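Local coordinates for deoxycytidylate deaminase (Cyanophage S-TIM5, PDB 4P9E) that catalyses the zinc-dependent hydrolytic deamination of dCMP to dUMP and binds dTTP as an allosteric inhibitor, at the interface of chains A and B and the interface of chains A and C. Sequence-based numbering; all coordinates share one arbitrary frame. Chains: chain A/B/C, Deoxycytidylate deaminase.

Contact 1: the interface of chains A and B. Residues chain A 49-53; chain B 130-131.
B:Leu131, just past the end of helix 123-130, pushes its forked tip into the loop A:Pro49 to A:Phe52, and each methyl finds its own apolar neighbour. B:Leu131 CD2 meets the edge of the A:Phe52 ring, lying in the ring plane 3.7 Å from A:Phe52 CD1. The ring presents that edge because its CG stands anti to the backbone N (chi1 -157°). The other methyl, B:Leu131 CD1, lies 3.9 Å from A:Pro49 CB, the side chains crossing at about a right angle. A branched leucine suits this place because it can fill two directions at once, and it buries 76 Å² here. A:Gly51 bends the loop with a left-handed backbone (phi 91°), easy without a side chain, and brings its backbone against B:Leu131 CD2. The other flank is looser. B:Gln130 extends its amide past A:Phe52 and A:His53, with OE1 3.9 Å from A:Phe52 CE1 and in the plane of the imidazole at its edge. Its amide plane is only 12° from that of the phenyl ring. No hydrogen bond crosses, so this flank rests on van der Waals contact. The site gives the A-B interface a small apolar plug, probably steadying a loop whose A:Ser50 and A:Gly51 belong to the dCMP and dTTP sites respectively.

Contact 2: the interface of chains A and C. Residues chain A 19, 41-43, 78; chain C 12, 38-40.
The turn leading into strand 39-45 of chain C is pressed against the same strand of chain A, next to the helix 71-80 that carries the catalytic glutamate. C:Gly38 forms the turn with a left-handed backbone (phi 76°), natural for glycine, and offers its carbonyl to chain A. The side-chain amine NZ of A:Lys78 donates to this O at 3.0 Å, almost head-on at a C=O...N angle of 167°. The extended lysine chain carries the same NZ to the carbonyl O of A:His43, at 3.0 Å but from above the carbonyl plane, so one presumably charged group ties the chains together. A:His43 puts its ring between the chains because CG sits between the backbone N and carbonyl carbon (chi1 58°). C:Gly38 O lies 3.1 Å from A:His43 NE2 but above the imidazole plane, so any hydrogen bond would be strongly bent and is doubtful. The backbone C:Ile40 N lies in the imidazole plane at the ring edge, while C:Ile40 CG1 packs on A:His43 CD2. A:Phe19 backs the imidazole, one ring face towards A:His43 ND1, and turns its edge to C:Tyr12, A:Phe19 CZ 3.7 Å from C:Tyr12 CE1, the side chains crossing at about a right angle. C:Ile40 CD1 fills in beside A:Phe19 CE2. A:His43 and A:Lys78 belong to the dCMP and dTTP sites; in this ligand-free state the A-C interface appears to hold them in place, which would let subunit packing shape the nucleotide site.

Contact 3: the interface of chains A and B. Residues chain A 49, 66-69, 73, 77; chain B 103-104, 107.
The side-chain amine NZ of B:Lys103 faces two oxygens of chain A: it makes a weak hydrogen bond of 3.4 Å to the carbonyl O of A:Val68, and the amide OE1 of A:Gln73 stands at 3.6 Å. Lysine suits the place because its long aliphatic stem can pack while its tip stays polar, and it hides 100 Å² here. The stem bends at chi3 (-57°), passing over the A:Pro66 to A:Phe67 backbone; B:Lys103 CG lies 3.6 Å from A:Phe67 CD1. A:Leu69 runs antiparallel alongside it, with A:Leu69 CD2 3.6 Å from B:Lys103 CB. One turn along helix 99-107, B:Gln107 swings CG anti to its backbone N (chi1 -161°), then folds back at chi2, and its amide reaches A:Pro49 CA and A:Leu69 CD1. Compact A:Val77 on helix 71-80 sets CG1 3.4 Å from the backbone O of B:Gln107, at the end of helix 99-107, and turns CG2 towards B:Met104. In this helix-against-loop and helix-against-helix packing, helix 99-107 includes the zinc ligand B:Cys101 and the chain A loop runs into the zinc ligand A:His70, so it may support the metal sites. Between the helices the flexible thioether of B:Met104 crosses A:Gln73 at about a right angle, B:Met104 SD resting 4.0 Å from A:Gln73 CG.

Contact 1: the interface of chains A and B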
loop_
_atom_site.group_PDB
_atom_site.type_symbol
_atom_site.label_atom_id
_atom_site.label_comp_id
_atom_site.label_asym_id
_atom_site.label_seq_id
_atom_site.Cartn_x
_atom_site.Cartn_y
_atom_site.Cartn_z
ATOM N N PRO A 49 -20.244 -12.470 12.678
ATOM C CA PRO A 49 -18.960 -12.626 12.004
ATOM C C PRO A 49 -18.990 -13.795 11.048
ATOM O O PRO A 49 -19.747 -14.734 11.256
ATOM C CB PRO A 49 -18.008 -12.917 13.157
ATOM C CG PRO A 49 -18.602 -12.212 14.299
ATOM C CD PRO A 49 -20.083 -12.316 14.131
ATOM N N SER A 50 -18.195 -13.722 9.903
ATOM C CA SER A 50 -18.169 -14.756 8.891
ATOM C C SER A 50 -17.759 -16.068 9.531
ATOM O O SER A 50 -16.679 -16.175 10.110
ATOM C CB SER A 50 -17.197 -14.373 7.784
ATOM O OG SER A 50 -17.650 -13.207 7.114
ATOM N N GLY A 51 -18.600 -17.085 9.367
ATOM C CA GLY A 51 -18.356 -18.400 9.938
ATOM C C GLY A 51 -18.938 -18.622 11.321
ATOM O O GLY A 51 -18.781 -19.685 11.908
ATOM N N PHE A 52 -19.681 -17.645 11.811
ATOM C CA PHE A 52 -20.456 -17.807 13.029
ATOM C C PHE A 52 -21.630 -18.728 12.733
ATOM O O PHE A 52 -22.017 -18.889 11.579
ATOM C CB PHE A 52 -20.983 -16.456 13.491
ATOM C CG PHE A 52 -21.319 -16.395 14.947
ATOM C CD1 PHE A 52 -20.358 -16.651 15.903
ATOM C CD2 PHE A 52 -22.588 -16.056 15.361
ATOM C CE1 PHE A 52 -20.664 -16.580 17.242
ATOM C CE2 PHE A 52 -22.896 -15.985 16.699
ATOM C CZ PHE A 52 -21.932 -16.248 17.639
ATOM N N HIS A 53 -22.122 -19.416 13.755
ATOM C CA HIS A 53 -23.086 -20.486 13.540
ATOM C C HIS A 53 -24.492 -19.956 13.312
ATOM O O HIS A 53 -25.101 -20.219 12.279
ATOM C CB HIS A 53 -23.058 -21.491 14.693
ATOM C CG HIS A 53 -23.392 -20.894 16.021
ATOM N ND1 HIS A 53 -24.685 -20.616 16.408
ATOM C CD2 HIS A 53 -22.602 -20.517 17.054
ATOM C CE1 HIS A 53 -24.675 -20.092 17.620
ATOM N NE2 HIS A 53 -23.424 -20.022 18.035
ATOM N N GLN B 130 -14.142 -20.576 18.573
ATOM C CA GLN B 130 -15.283 -20.911 17.730
ATOM C C GLN B 130 -15.037 -20.411 16.323
ATOM O O GLN B 130 -15.259 -21.130 15.347
ATOM C CB GLN B 130 -16.555 -20.249 18.253
ATOM C CG GLN B 130 -17.157 -20.863 19.502
ATOM C CD GLN B 130 -18.482 -20.205 19.864
ATOM O OE1 GLN B 130 -19.242 -19.792 18.983
ATOM N NE2 GLN B 130 -18.756 -20.087 21.164
ATOM N N LEU B 131 -14.549 -19.171 16.238
ATOM C CA LEU B 131 -14.384 -18.470 14.965
ATOM C C LEU B 131 -13.072 -18.759 14.238
ATOM O O LEU B 131 -12.809 -18.173 13.190
ATOM C CB LEU B 131 -14.564 -16.962 15.164
ATOM C CG LEU B 131 -15.989 -16.554 15.538
ATOM C CD1 LEU B 131 -16.095 -15.068 15.822
ATOM C CD2 LEU B 131 -16.948 -16.962 14.437
#

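Contact 2: the interface of chains A and C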
loop_
_atom_site.group_PDB
_atom_site.type_symbol
_atom_site.label_atom_id
_atom_site.label_comp_id
_atom_site.label_asym_id
_atom_site.label_seq_id
_atom_site.Cartn_x
_atom_site.Cartn_y
_atom_site.Cartn_z
ATOM N N PHE A 19 -26.994 -1.824 1.178
ATOM C CA PHE A 19 -26.305 -2.808 1.993
ATOM C C PHE A 19 -26.923 -3.053 3.351
ATOM O O PHE A 19 -26.730 -4.113 3.916
ATOM C CB PHE A 19 -24.817 -2.500 2.092
ATOM C CG PHE A 19 -24.076 -2.843 0.841
ATOM C CD1 PHE A 19 -23.770 -4.165 0.548
ATOM C CD2 PHE A 19 -23.726 -1.862 -0.068
ATOM C CE1 PHE A 19 -23.103 -4.496 -0.623
ATOM C CE2 PHE A 19 -23.064 -2.185 -1.238
ATOM C CZ PHE A 19 -22.750 -3.502 -1.521
ATOM N N LEU A 41 -14.329 2.789 -0.571
ATOM C CA LEU A 41 -13.222 1.935 -0.183
ATOM C C LEU A 41 -13.670 0.735 0.627
ATOM O O LEU A 41 -12.968 -0.255 0.698
ATOM C CB LEU A 41 -12.193 2.723 0.615
ATOM C CG LEU A 41 -11.637 3.956 -0.073
ATOM C CD1 LEU A 41 -10.696 4.624 0.892
ATOM C CD2 LEU A 41 -10.967 3.627 -1.415
ATOM N N ALA A 42 -14.835 0.825 1.242
ATOM C CA ALA A 42 -15.323 -0.241 2.107
ATOM C C ALA A 42 -16.821 -0.109 2.287
ATOM O O ALA A 42 -17.380 0.987 2.200
ATOM C CB ALA A 42 -14.630 -0.198 3.477
ATOM N N HIS A 43 -17.468 -1.234 2.547
ATOM C CA HIS A 43 -18.879 -1.238 2.880
ATOM C C HIS A 43 -19.080 -2.207 4.027
ATOM O O HIS A 43 -18.185 -2.966 4.369
ATOM C CB HIS A 43 -19.720 -1.615 1.667
ATOM C CG HIS A 43 -19.372 -2.946 1.086
ATOM N ND1 HIS A 43 -20.147 -4.063 1.278
ATOM C CD2 HIS A 43 -18.319 -3.334 0.333
ATOM C CE1 HIS A 43 -19.590 -5.095 0.659
ATOM N NE2 HIS A 43 -18.485 -4.674 0.080
ATOM N N LYS A 78 -12.782 -3.957 7.485
ATOM C CA LYS A 78 -12.366 -4.048 6.087
ATOM C C LYS A 78 -11.251 -3.069 5.750
ATOM O O LYS A 78 -10.347 -3.413 4.986
ATOM C CB LYS A 78 -13.548 -3.872 5.132
ATOM C CG LYS A 78 -14.380 -5.107 5.007
ATOM C CD LYS A 78 -15.647 -4.875 4.232
ATOM C CE LYS A 78 -16.566 -6.088 4.347
ATOM N NZ LYS A 78 -17.841 -5.894 3.620
ATOM N N TYR C 12 -24.407 -5.646 -5.421
ATOM C CA TYR C 12 -23.335 -5.081 -6.233
ATOM C C TYR C 12 -23.858 -4.519 -7.545
ATOM O O TYR C 12 -23.553 -3.386 -7.903
ATOM C CB TYR C 12 -22.252 -6.123 -6.503
ATOM C CG TYR C 12 -21.451 -6.469 -5.275
ATOM C CD1 TYR C 12 -21.109 -5.493 -4.357
ATOM C CD2 TYR C 12 -21.043 -7.778 -5.027
ATOM C CE1 TYR C 12 -20.372 -5.798 -3.241
ATOM C CE2 TYR C 12 -20.303 -8.100 -3.903
ATOM C CZ TYR C 12 -19.975 -7.106 -3.010
ATOM O OH TYR C 12 -19.245 -7.407 -1.880
ATOM N N GLY C 38 -14.481 -9.296 -0.674
ATOM C CA GLY C 38 -15.654 -8.853 0.058
ATOM C C GLY C 38 -15.768 -7.353 0.230
ATOM O O GLY C 38 -16.506 -6.876 1.077
ATOM N N SER C 39 -15.048 -6.601 -0.579
ATOM C CA SER C 39 -15.063 -5.171 -0.433
ATOM C C SER C 39 -15.099 -4.431 -1.775
ATOM O O SER C 39 -14.354 -4.765 -2.702
ATOM C CB SER C 39 -13.844 -4.751 0.375
ATOM O OG SER C 39 -13.796 -3.345 0.502
ATOM N N ILE C 40 -15.969 -3.429 -1.873
ATOM C CA ILE C 40 -15.931 -2.498 -2.999
ATOM C C ILE C 40 -14.645 -1.687 -2.926
ATOM O O ILE C 40 -14.283 -1.202 -1.865
ATOM C CB ILE C 40 -17.116 -1.511 -2.967
ATOM C CG1 ILE C 40 -18.436 -2.261 -2.930
ATOM C CG2 ILE C 40 -17.079 -0.574 -4.167
ATOM C CD1 ILE C 40 -19.614 -1.343 -2.798
#

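Contact 3: the interface of chains A and B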
loop_
_atom_site.group_PDB
_atom_site.type_symbol
_atom_site.label_atom_id
_atom_site.label_comp_id
_atom_site.label_asym_id
_atom_site.label_seq_id
_atom_site.Cartn_x
_atom_site.Cartn_y
_atom_site.Cartn_z
ATOM N N PRO A 49 -20.244 -12.470 12.678
ATOM C CA PRO A 49 -18.960 -12.626 12.004
ATOM C C PRO A 49 -18.990 -13.795 11.048
ATOM O O PRO A 49 -19.747 -14.734 11.256
ATOM C CB PRO A 49 -18.008 -12.917 13.157
ATOM C CG PRO A 49 -18.602 -12.212 14.299
ATOM C CD PRO A 49 -20.083 -12.316 14.131
ATOM N N PRO A 66 -24.429 -10.328 21.647
ATOM C CA PRO A 66 -23.235 -9.503 21.861
ATOM C C PRO A 66 -22.172 -9.718 20.788
ATOM O O PRO A 66 -21.209 -8.944 20.711
ATOM C CB PRO A 66 -22.711 -9.999 23.214
ATOM C CG PRO A 66 -23.150 -11.407 23.274
ATOM C CD PRO A 66 -24.522 -11.400 22.654
ATOM N N PHE A 67 -22.341 -10.746 19.964
ATOM C CA PHE A 67 -21.339 -11.046 18.946
ATOM C C PHE A 67 -21.642 -10.558 17.525
ATOM O O PHE A 67 -20.906 -10.859 16.590
ATOM C CB PHE A 67 -20.919 -12.518 18.996
ATOM C CG PHE A 67 -20.070 -12.833 20.196
ATOM C CD1 PHE A 67 -18.710 -12.534 20.198
ATOM C CD2 PHE A 67 -20.638 -13.362 21.349
ATOM C CE1 PHE A 67 -17.928 -12.790 21.318
ATOM C CE2 PHE A 67 -19.856 -13.624 22.472
ATOM C CZ PHE A 67 -18.499 -13.338 22.453
ATOM N N VAL A 68 -22.696 -9.767 17.369
ATOM C CA VAL A 68 -22.937 -9.143 16.083
ATOM C C VAL A 68 -22.207 -7.804 15.990
ATOM O O VAL A 68 -22.196 -7.009 16.930
ATOM C CB VAL A 68 -24.451 -9.025 15.747
ATOM C CG1 VAL A 68 -25.260 -9.885 16.681
ATOM C CG2 VAL A 68 -24.921 -7.584 15.786
ATOM N N LEU A 69 -21.558 -7.589 14.854
ATOM C CA LEU A 69 -20.840 -6.354 14.584
ATOM C C LEU A 69 -21.776 -5.315 13.987
ATOM O O LEU A 69 -22.666 -5.648 13.210
ATOM C CB LEU A 69 -19.710 -6.622 13.587
ATOM C CG LEU A 69 -18.827 -7.796 13.975
ATOM C CD1 LEU A 69 -18.767 -8.815 12.843
ATOM C CD2 LEU A 69 -17.463 -7.297 14.340
ATOM N N GLN A 73 -18.374 -1.052 12.469
ATOM C CA GLN A 73 -17.354 -2.040 12.803
ATOM C C GLN A 73 -16.890 -2.908 11.608
ATOM O O GLN A 73 -15.694 -3.138 11.427
ATOM C CB GLN A 73 -17.824 -2.904 13.963
ATOM C CG GLN A 73 -17.730 -2.172 15.276
ATOM C CD GLN A 73 -18.581 -2.778 16.382
ATOM O OE1 GLN A 73 -19.193 -3.832 16.216
ATOM N NE2 GLN A 73 -18.636 -2.090 17.521
ATOM N N VAL A 77 -13.195 -2.784 10.010
ATOM C CA VAL A 77 -12.380 -3.988 9.898
ATOM C C VAL A 77 -11.917 -4.227 8.451
ATOM O O VAL A 77 -10.781 -4.623 8.217
ATOM C CB VAL A 77 -13.091 -5.229 10.518
ATOM C CG1 VAL A 77 -12.584 -6.528 9.910
ATOM C CG2 VAL A 77 -12.918 -5.231 12.035
ATOM N N LYS B 103 -14.913 -10.168 18.500
ATOM C CA LYS B 103 -15.658 -10.133 17.241
ATOM C C LYS B 103 -14.818 -9.538 16.131
ATOM O O LYS B 103 -14.868 -9.982 14.979
ATOM C CB LYS B 103 -16.872 -9.208 17.338
ATOM C CG LYS B 103 -17.908 -9.509 18.371
ATOM C CD LYS B 103 -19.047 -8.466 18.310
ATOM C CE LYS B 103 -18.558 -7.037 18.477
ATOM N NZ LYS B 103 -19.650 -6.132 18.929
ATOM N N MET B 104 -14.093 -8.483 16.485
ATOM C CA MET B 104 -13.414 -7.661 15.498
ATOM C C MET B 104 -12.108 -8.297 15.079
ATOM O O MET B 104 -11.758 -8.322 13.892
ATOM C CB MET B 104 -13.185 -6.261 16.048
ATOM C CG MET B 104 -14.478 -5.501 16.291
ATOM S SD MET B 104 -14.231 -3.716 16.359
ATOM C CE MET B 104 -13.775 -3.502 18.069
ATOM N N GLN B 107 -13.046 -11.163 12.719
ATOM C CA GLN B 107 -13.446 -10.633 11.436
ATOM C C GLN B 107 -12.260 -9.992 10.697
ATOM O O GLN B 107 -12.260 -9.888 9.468
ATOM C CB GLN B 107 -14.578 -9.631 11.631
ATOM C CG GLN B 107 -15.379 -9.349 10.381
ATOM C CD GLN B 107 -16.292 -10.494 9.981
ATOM O OE1 GLN B 107 -15.832 -11.555 9.567
ATOM N NE2 GLN B 107 -17.597 -10.276 10.087
#

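Contact 1 and contact 3 are parts of one two-fold A-B interface, their C-alpha centres about 10 Å apart, and they share A:Pro49, which faces B:Leu131 in one and B:Gln107 in the other. Contact 2 belongs to the separate A-C interface, about 19 Å from contact 1 and 16 Å from contact 3. Helix 71-80 joins the two interfaces, supplying A:Lys78 to contact 2 and A:Gln73 and A:Val77 to contact 3. The centres of contacts 2 and 3 lie about 11 and 9 Å from A:Glu72, so the six-copy assembly may couple subunit packing to the active site.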